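Local coordinates for abietadiene synthase, chloroplastic (Abies grandis, PDB 3S9V), which is a mostly helical chloroplast enzyme of the terpene synthase family, combining a terpene synthase N-terminal domain with a metal-binding terpene synthase domain, at residues L394-L398 with V417-L421; L398-D402 with N412-E416; V660-I664 with K738-Y743. Residue numbers count along the deposited sequence, not the author numbering.

Contact 1 (L394-L398 with V417-L421)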
# COMPACT_ATOMS: atom_id res chain seq x y z
N LEU A 394 -12.41 9.54 -2.32
CA LEU A 394 -12.64 8.12 -2.10
C LEU A 394 -13.95 7.87 -1.36
O LEU A 394 -14.66 6.91 -1.67
CB LEU A 394 -11.48 7.49 -1.31
CG LEU A 394 -10.17 7.32 -2.10
CD1 LEU A 394 -9.10 6.76 -1.18
CD2 LEU A 394 -10.40 6.39 -3.29
N ARG A 395 -14.27 8.74 -0.41
CA ARG A 395 -15.51 8.61 0.36
C ARG A 395 -16.73 8.89 -0.50
O ARG A 395 -17.78 8.27 -0.33
CB ARG A 395 -15.51 9.53 1.58
CG ARG A 395 -14.59 9.03 2.68
CD ARG A 395 -14.67 9.86 3.93
NE ARG A 395 -13.77 9.35 4.96
CZ ARG A 395 -13.88 8.15 5.55
NH1 ARG A 395 -14.87 7.33 5.21
NH2 ARG A 395 -13.00 7.78 6.46
N ASN A 396 -16.59 9.83 -1.43
CA ASN A 396 -17.71 10.14 -2.30
C ASN A 396 -17.87 9.02 -3.34
O ASN A 396 -18.94 8.84 -3.92
CB ASN A 396 -17.49 11.48 -3.00
CG ASN A 396 -18.72 11.95 -3.75
OD1 ASN A 396 -19.76 12.23 -3.15
ND2 ASN A 396 -18.62 12.02 -5.07
N ALA A 397 -16.79 8.26 -3.55
CA ALA A 397 -16.81 7.16 -4.51
C ALA A 397 -17.45 5.90 -3.94
O ALA A 397 -18.10 5.15 -4.66
CB ALA A 397 -15.40 6.87 -5.00
N LEU A 398 -17.26 5.66 -2.64
CA LEU A 398 -17.82 4.48 -1.99
C LEU A 398 -19.34 4.53 -1.94
O LEU A 398 -19.98 3.60 -1.43
CB LEU A 398 -17.28 4.33 -0.57
CG LEU A 398 -15.84 3.87 -0.37
CD1 LEU A 398 -15.53 3.84 1.11
CD2 LEU A 398 -15.65 2.49 -0.99
N VAL A 417 -10.41 0.21 -0.64
CA VAL A 417 -10.69 1.58 -0.23
C VAL A 417 -11.14 1.57 1.23
O VAL A 417 -10.53 2.22 2.08
CB VAL A 417 -11.78 2.21 -1.11
CG1 VAL A 417 -12.17 3.58 -0.56
CG2 VAL A 417 -11.27 2.33 -2.54
N GLU A 418 -12.19 0.81 1.53
CA GLU A 418 -12.70 0.75 2.89
C GLU A 418 -11.59 0.49 3.90
O GLU A 418 -11.57 1.10 4.96
CB GLU A 418 -13.78 -0.33 3.01
CG GLU A 418 -15.15 0.13 2.55
CD GLU A 418 -16.21 -0.95 2.73
OE1 GLU A 418 -17.41 -0.66 2.48
OE2 GLU A 418 -15.85 -2.08 3.11
N TYR A 419 -10.67 -0.41 3.58
CA TYR A 419 -9.57 -0.71 4.49
C TYR A 419 -8.64 0.49 4.64
O TYR A 419 -8.33 0.93 5.75
CB TYR A 419 -8.75 -1.91 4.02
CG TYR A 419 -7.64 -2.25 4.98
CD1 TYR A 419 -7.90 -2.94 6.17
CD2 TYR A 419 -6.34 -1.79 4.76
CE1 TYR A 419 -6.90 -3.16 7.12
CE2 TYR A 419 -5.33 -2.01 5.71
CZ TYR A 419 -5.62 -2.69 6.88
OH TYR A 419 -4.63 -2.88 7.82
N ALA A 420 -8.21 1.03 3.50
CA ALA A 420 -7.31 2.17 3.49
C ALA A 420 -7.86 3.38 4.23
O ALA A 420 -7.11 4.11 4.86
CB ALA A 420 -6.97 2.56 2.05
N LEU A 421 -9.17 3.60 4.15
CA LEU A 421 -9.77 4.75 4.82
C LEU A 421 -9.96 4.54 6.31
O LEU A 421 -9.77 5.48 7.09
CB LEU A 421 -11.10 5.13 4.17
CG LEU A 421 -10.95 5.83 2.82
CD1 LEU A 421 -12.32 6.15 2.23
CD2 LEU A 421 -10.15 7.12 3.01
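Between the last turn of helix 381-397 and the body of helix 413-422, 345 Å² of surface is buried without a single hydrogen bond passing across, so the contact is held by apolar fit. Along the later helix, Val417 comes first and marks the closest backbone approach, with its CA 7.1 Å from that of Leu394. Its CA-to-CB bond points toward the facing segment. The CG1 methyl of Val417 lies 4.0 Å from Leu394 CB and 3.7 Å from Leu398 CD2, touching two residues one helical turn apart; the bond from Leu398 N to Leu394 O (3.0 Å) fixes that spacing. Glu418 stands at the margin and offers its aliphatic part, CG, to Leu398 CD1 at 4.0 Å, while its carboxylate turns to a salt bridge with Arg414. Leu421, one turn beyond Val417, has the most area covered (89 Å²). Its CD1 reaches Arg395 CG at 3.7 Å, Leu394 CB at 3.9 Å and Leu398 CD1 at 4.1 Å, so one methyl meets three residues of 394-398. Leu421 CB also lies over one face of the Arg395 guanidinium, so the end of this exposed arginine packs on Leu421 although its CA-to-CB bond points sideways. Helix 363-373 adds further cover, with Val363 touching both Ala397 and Val417. Two successive helices joined by a loop and packed through leucine and valine side chains spaced a turn apart are consistent with the alpha-helical N-terminal domain of terpene synthases, which is built from successive helix pairs.

Contact 2 (L398-D402 with N412-E416)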
# COMPACT_ATOMS: atom_id res chain seq x y z
N LEU A 398 -17.26 5.66 -2.64
CA LEU A 398 -17.82 4.48 -1.99
C LEU A 398 -19.34 4.53 -1.94
O LEU A 398 -19.98 3.60 -1.43
CB LEU A 398 -17.28 4.33 -0.57
CG LEU A 398 -15.84 3.87 -0.37
CD1 LEU A 398 -15.53 3.84 1.11
CD2 LEU A 398 -15.65 2.49 -0.99
N GLU A 399 -19.92 5.61 -2.44
CA GLU A 399 -21.37 5.76 -2.46
C GLU A 399 -21.92 5.24 -3.78
O GLU A 399 -23.06 4.77 -3.85
CB GLU A 399 -21.76 7.23 -2.30
CG GLU A 399 -21.35 7.86 -0.98
CD GLU A 399 -22.06 7.23 0.20
OE1 GLU A 399 -21.84 6.03 0.47
OE2 GLU A 399 -22.84 7.95 0.87
N ASN A 400 -21.10 5.31 -4.82
CA ASN A 400 -21.49 4.88 -6.15
C ASN A 400 -20.76 3.64 -6.67
O ASN A 400 -20.95 3.24 -7.82
CB ASN A 400 -21.29 6.03 -7.14
CG ASN A 400 -21.99 7.30 -6.70
OD1 ASN A 400 -23.21 7.33 -6.54
ND2 ASN A 400 -21.22 8.37 -6.50
N VAL A 401 -19.92 3.04 -5.83
CA VAL A 401 -19.19 1.84 -6.24
C VAL A 401 -19.59 0.66 -5.37
O VAL A 401 -19.68 0.78 -4.15
CB VAL A 401 -17.66 2.06 -6.15
CG1 VAL A 401 -16.92 0.84 -6.71
CG2 VAL A 401 -17.26 3.32 -6.90
N ASP A 402 -19.82 -0.49 -5.99
CA ASP A 402 -20.24 -1.68 -5.27
C ASP A 402 -19.13 -2.71 -5.11
O ASP A 402 -18.25 -2.83 -5.96
CB ASP A 402 -21.43 -2.32 -5.98
CG ASP A 402 -22.57 -1.34 -6.22
OD1 ASP A 402 -23.06 -0.75 -5.23
OD2 ASP A 402 -22.97 -1.17 -7.39
N ASN A 412 -11.92 -6.33 -6.09
CA ASN A 412 -12.75 -5.63 -5.10
C ASN A 412 -12.06 -4.37 -4.61
O ASN A 412 -11.51 -4.32 -3.51
CB ASN A 412 -13.05 -6.54 -3.91
CG ASN A 412 -14.02 -5.90 -2.91
OD1 ASN A 412 -14.86 -5.08 -3.27
ND2 ASN A 412 -13.91 -6.29 -1.64
N ILE A 413 -12.10 -3.33 -5.44
CA ILE A 413 -11.48 -2.07 -5.10
C ILE A 413 -12.15 -1.46 -3.87
O ILE A 413 -11.50 -0.82 -3.05
CB ILE A 413 -11.53 -1.08 -6.29
CG1 ILE A 413 -10.50 0.02 -6.10
CG2 ILE A 413 -12.93 -0.50 -6.44
CD1 ILE A 413 -9.07 -0.49 -6.06
N ARG A 414 -13.46 -1.66 -3.74
CA ARG A 414 -14.19 -1.11 -2.59
C ARG A 414 -13.57 -1.61 -1.30
O ARG A 414 -13.41 -0.85 -0.34
CB ARG A 414 -15.66 -1.50 -2.64
CG ARG A 414 -16.50 -0.80 -1.58
CD ARG A 414 -17.86 -1.45 -1.42
NE ARG A 414 -18.68 -0.77 -0.42
CZ ARG A 414 -19.22 0.43 -0.59
NH1 ARG A 414 -19.03 1.09 -1.72
NH2 ARG A 414 -19.95 0.98 0.37
N GLY A 415 -13.23 -2.90 -1.27
CA GLY A 415 -12.63 -3.46 -0.08
C GLY A 415 -11.29 -2.82 0.23
O GLY A 415 -10.94 -2.60 1.40
N GLU A 416 -10.51 -2.51 -0.81
CA GLU A 416 -9.22 -1.88 -0.61
C GLU A 416 -9.40 -0.46 -0.12
O GLU A 416 -8.64 0.03 0.71
CB GLU A 416 -8.41 -1.88 -1.91
CG GLU A 416 -7.90 -3.24 -2.33
CD GLU A 416 -7.10 -3.18 -3.62
OE1 GLU A 416 -6.13 -2.39 -3.68
OE2 GLU A 416 -7.43 -3.92 -4.57
O HOH W 1 -15.17 -3.46 -5.97
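Arg414 dominates this surface contact, with 113 Å² of its area covered as it reaches from the first turn of helix 413-422 to the loop 398-402. Its NH1 donates to Leu398 O at 2.7 Å with an N-H...O angle of 158°, and Arg414 NH2 adds a weak bond to the same oxygen at 3.2 Å and 132°. Leu398, next in buried area, also packs against the arginine: Leu398 CD2 sits 3.4 Å from Arg414 CG and lies over one face of the guanidinium. NE of Arg414 forms a salt bridge with Glu418. Asn412 takes the N-cap position of the helix, its OD1 accepting a weak bond from Gly415 N at 3.4 Å; a water donates both to Asn412 OD1 (3.2 Å) and to Asp402 O (3.1 Å), bridging the cap to the loop. Val401 O also comes near, 2.5 Å from Arg414 NH1, but at too poor an angle for a hydrogen bond. The Val401 side chain meets helix 413-422 through CG1, 4.2 Å from Ile413 CG2.

Contact 3 (V660-I664 with K738-Y743)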
# COMPACT_ATOMS: atom_id res chain seq x y z
N VAL A 660 23.69 0.98 19.14
CA VAL A 660 22.33 0.74 18.69
C VAL A 660 21.35 1.14 19.81
O VAL A 660 20.31 1.76 19.55
CB VAL A 660 22.09 -0.75 18.34
CG1 VAL A 660 20.62 -0.99 18.05
CG2 VAL A 660 22.91 -1.14 17.13
N LEU A 661 21.69 0.79 21.04
CA LEU A 661 20.84 1.11 22.18
C LEU A 661 20.63 2.62 22.31
O LEU A 661 19.50 3.08 22.45
CB LEU A 661 21.45 0.55 23.48
CG LEU A 661 20.75 0.89 24.80
CD1 LEU A 661 19.30 0.41 24.79
CD2 LEU A 661 21.52 0.23 25.94
N SER A 662 21.72 3.38 22.24
CA SER A 662 21.64 4.83 22.36
C SER A 662 20.68 5.45 21.34
O SER A 662 20.25 6.59 21.50
CB SER A 662 23.03 5.46 22.19
OG SER A 662 23.48 5.35 20.85
N LYS A 663 20.35 4.70 20.29
CA LYS A 663 19.44 5.20 19.27
C LYS A 663 17.97 4.89 19.56
O LYS A 663 17.08 5.36 18.86
CB LYS A 663 19.83 4.62 17.90
CG LYS A 663 21.15 5.14 17.38
CD LYS A 663 21.50 4.54 16.03
CE LYS A 663 22.73 5.20 15.42
NZ LYS A 663 23.94 5.05 16.28
N ILE A 664 17.72 4.11 20.61
CA ILE A 664 16.34 3.76 20.96
C ILE A 664 16.07 3.81 22.46
O ILE A 664 15.01 3.37 22.91
CB ILE A 664 15.98 2.35 20.46
CG1 ILE A 664 16.87 1.31 21.16
CG2 ILE A 664 16.14 2.28 18.95
CD1 ILE A 664 16.42 -0.13 20.98
N LYS A 738 19.35 5.84 10.93
CA LYS A 738 20.18 4.70 10.55
C LYS A 738 20.25 3.73 11.72
O LYS A 738 21.21 3.72 12.48
CB LYS A 738 21.58 5.19 10.17
CG LYS A 738 21.57 6.18 9.02
CD LYS A 738 22.95 6.74 8.73
CE LYS A 738 22.89 7.79 7.62
NZ LYS A 738 24.22 8.37 7.33
N ILE A 739 19.21 2.91 11.85
CA ILE A 739 19.08 1.94 12.92
C ILE A 739 18.66 0.60 12.33
O ILE A 739 17.90 0.55 11.37
CB ILE A 739 18.00 2.39 13.91
CG1 ILE A 739 18.33 3.79 14.42
CG2 ILE A 739 17.86 1.39 15.04
CD1 ILE A 739 17.20 4.45 15.18
N PRO A 740 19.16 -0.52 12.89
CA PRO A 740 18.75 -1.82 12.33
C PRO A 740 17.23 -1.91 12.26
O PRO A 740 16.52 -1.54 13.20
CB PRO A 740 19.37 -2.82 13.31
CG PRO A 740 20.60 -2.11 13.78
CD PRO A 740 20.12 -0.69 14.00
N ASP A 741 16.73 -2.39 11.12
CA ASP A 741 15.30 -2.52 10.85
C ASP A 741 14.42 -3.05 11.98
O ASP A 741 13.37 -2.46 12.28
CB ASP A 741 15.10 -3.39 9.60
CG ASP A 741 13.73 -3.20 8.97
OD1 ASP A 741 13.42 -2.07 8.55
OD2 ASP A 741 12.96 -4.19 8.90
N ILE A 742 14.83 -4.16 12.59
CA ILE A 742 14.05 -4.77 13.65
C ILE A 742 13.76 -3.84 14.83
O ILE A 742 12.68 -3.89 15.41
CB ILE A 742 14.72 -6.06 14.18
CG1 ILE A 742 13.83 -6.74 15.22
CG2 ILE A 742 16.06 -5.74 14.79
CD1 ILE A 742 12.50 -7.23 14.67
N TYR A 743 14.71 -2.97 15.18
CA TYR A 743 14.51 -2.06 16.30
C TYR A 743 13.57 -0.91 15.91
O TYR A 743 12.80 -0.42 16.74
CB TYR A 743 15.85 -1.52 16.79
CG TYR A 743 16.81 -2.62 17.22
CD1 TYR A 743 17.88 -2.99 16.40
CD2 TYR A 743 16.62 -3.33 18.41
CE1 TYR A 743 18.74 -4.03 16.76
CE2 TYR A 743 17.47 -4.38 18.77
CZ TYR A 743 18.53 -4.72 17.94
OH TYR A 743 19.37 -5.75 18.28
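Three side chains of 660-664, where helix 658-661 gives way to a turn, face 738-743. Val660, Lys663 and Ile664 all have CA-to-CB bonds directed at the other segment; the backbone bonds Lys663 N to Val660 O (3.0 Å) and Ile664 N to Leu661 O (2.8 Å) show a tight turn, consistent with that shared direction. Val660, with the most area covered (59 Å²), supplies a bump, its CG1, that enters the hollow between Pro740 and Tyr743: it lies 4.1 Å from Pro740 CD and 3.8 Å from Tyr743 CD1. It sits 4.0 Å from the centroid of the Tyr743 ring and 23° off its normal, which makes a CH-pi contact over the ring face. Pro740 occupies the N-cap position of helix 741-757, so this hollow is formed where the connection from helix 712-736 turns into the next helix of the all-helical terpene synthase architecture. In return, Ile739 pushes its side chain between Lys663 and Ile664, its CG1 3.6 Å from Lys663 CD and its CG2 4.4 Å from Ile664 CG2. Ile664 CD1 rests 4.1 Å from Tyr743 CD2, so the ring is touched by two aliphatic side chains. Farther out, Lys663 lays its chain along the connection, with its CE 3.6 Å from Lys738 O, while its ammonium group forms a salt bridge with Glu659. The Tyr743 hydroxyl is hydrogen-bonded to Thr652.

Contacts 1 and 2 belong to one pair of successive helices: their centres are 7 Å apart, both use helix 413-422, and Leu398 serves both, its side chain in each and its carbonyl oxygen in contact 2. The chemistry changes along that pair. Contact 1, half of whose touching residues are buried, is apolar, whereas contact 2, a surface contact with none buried, combines an arginine bonded to a backbone carbonyl and a bridging water with some aliphatic packing. Contact 3 lies about 35 Å from contact 1 and 40 Å from contact 2, centre to centre. Partly buried like contact 1, it also lacks cross-segment hydrogen bonds, but adds an aromatic ring to the aliphatic packing.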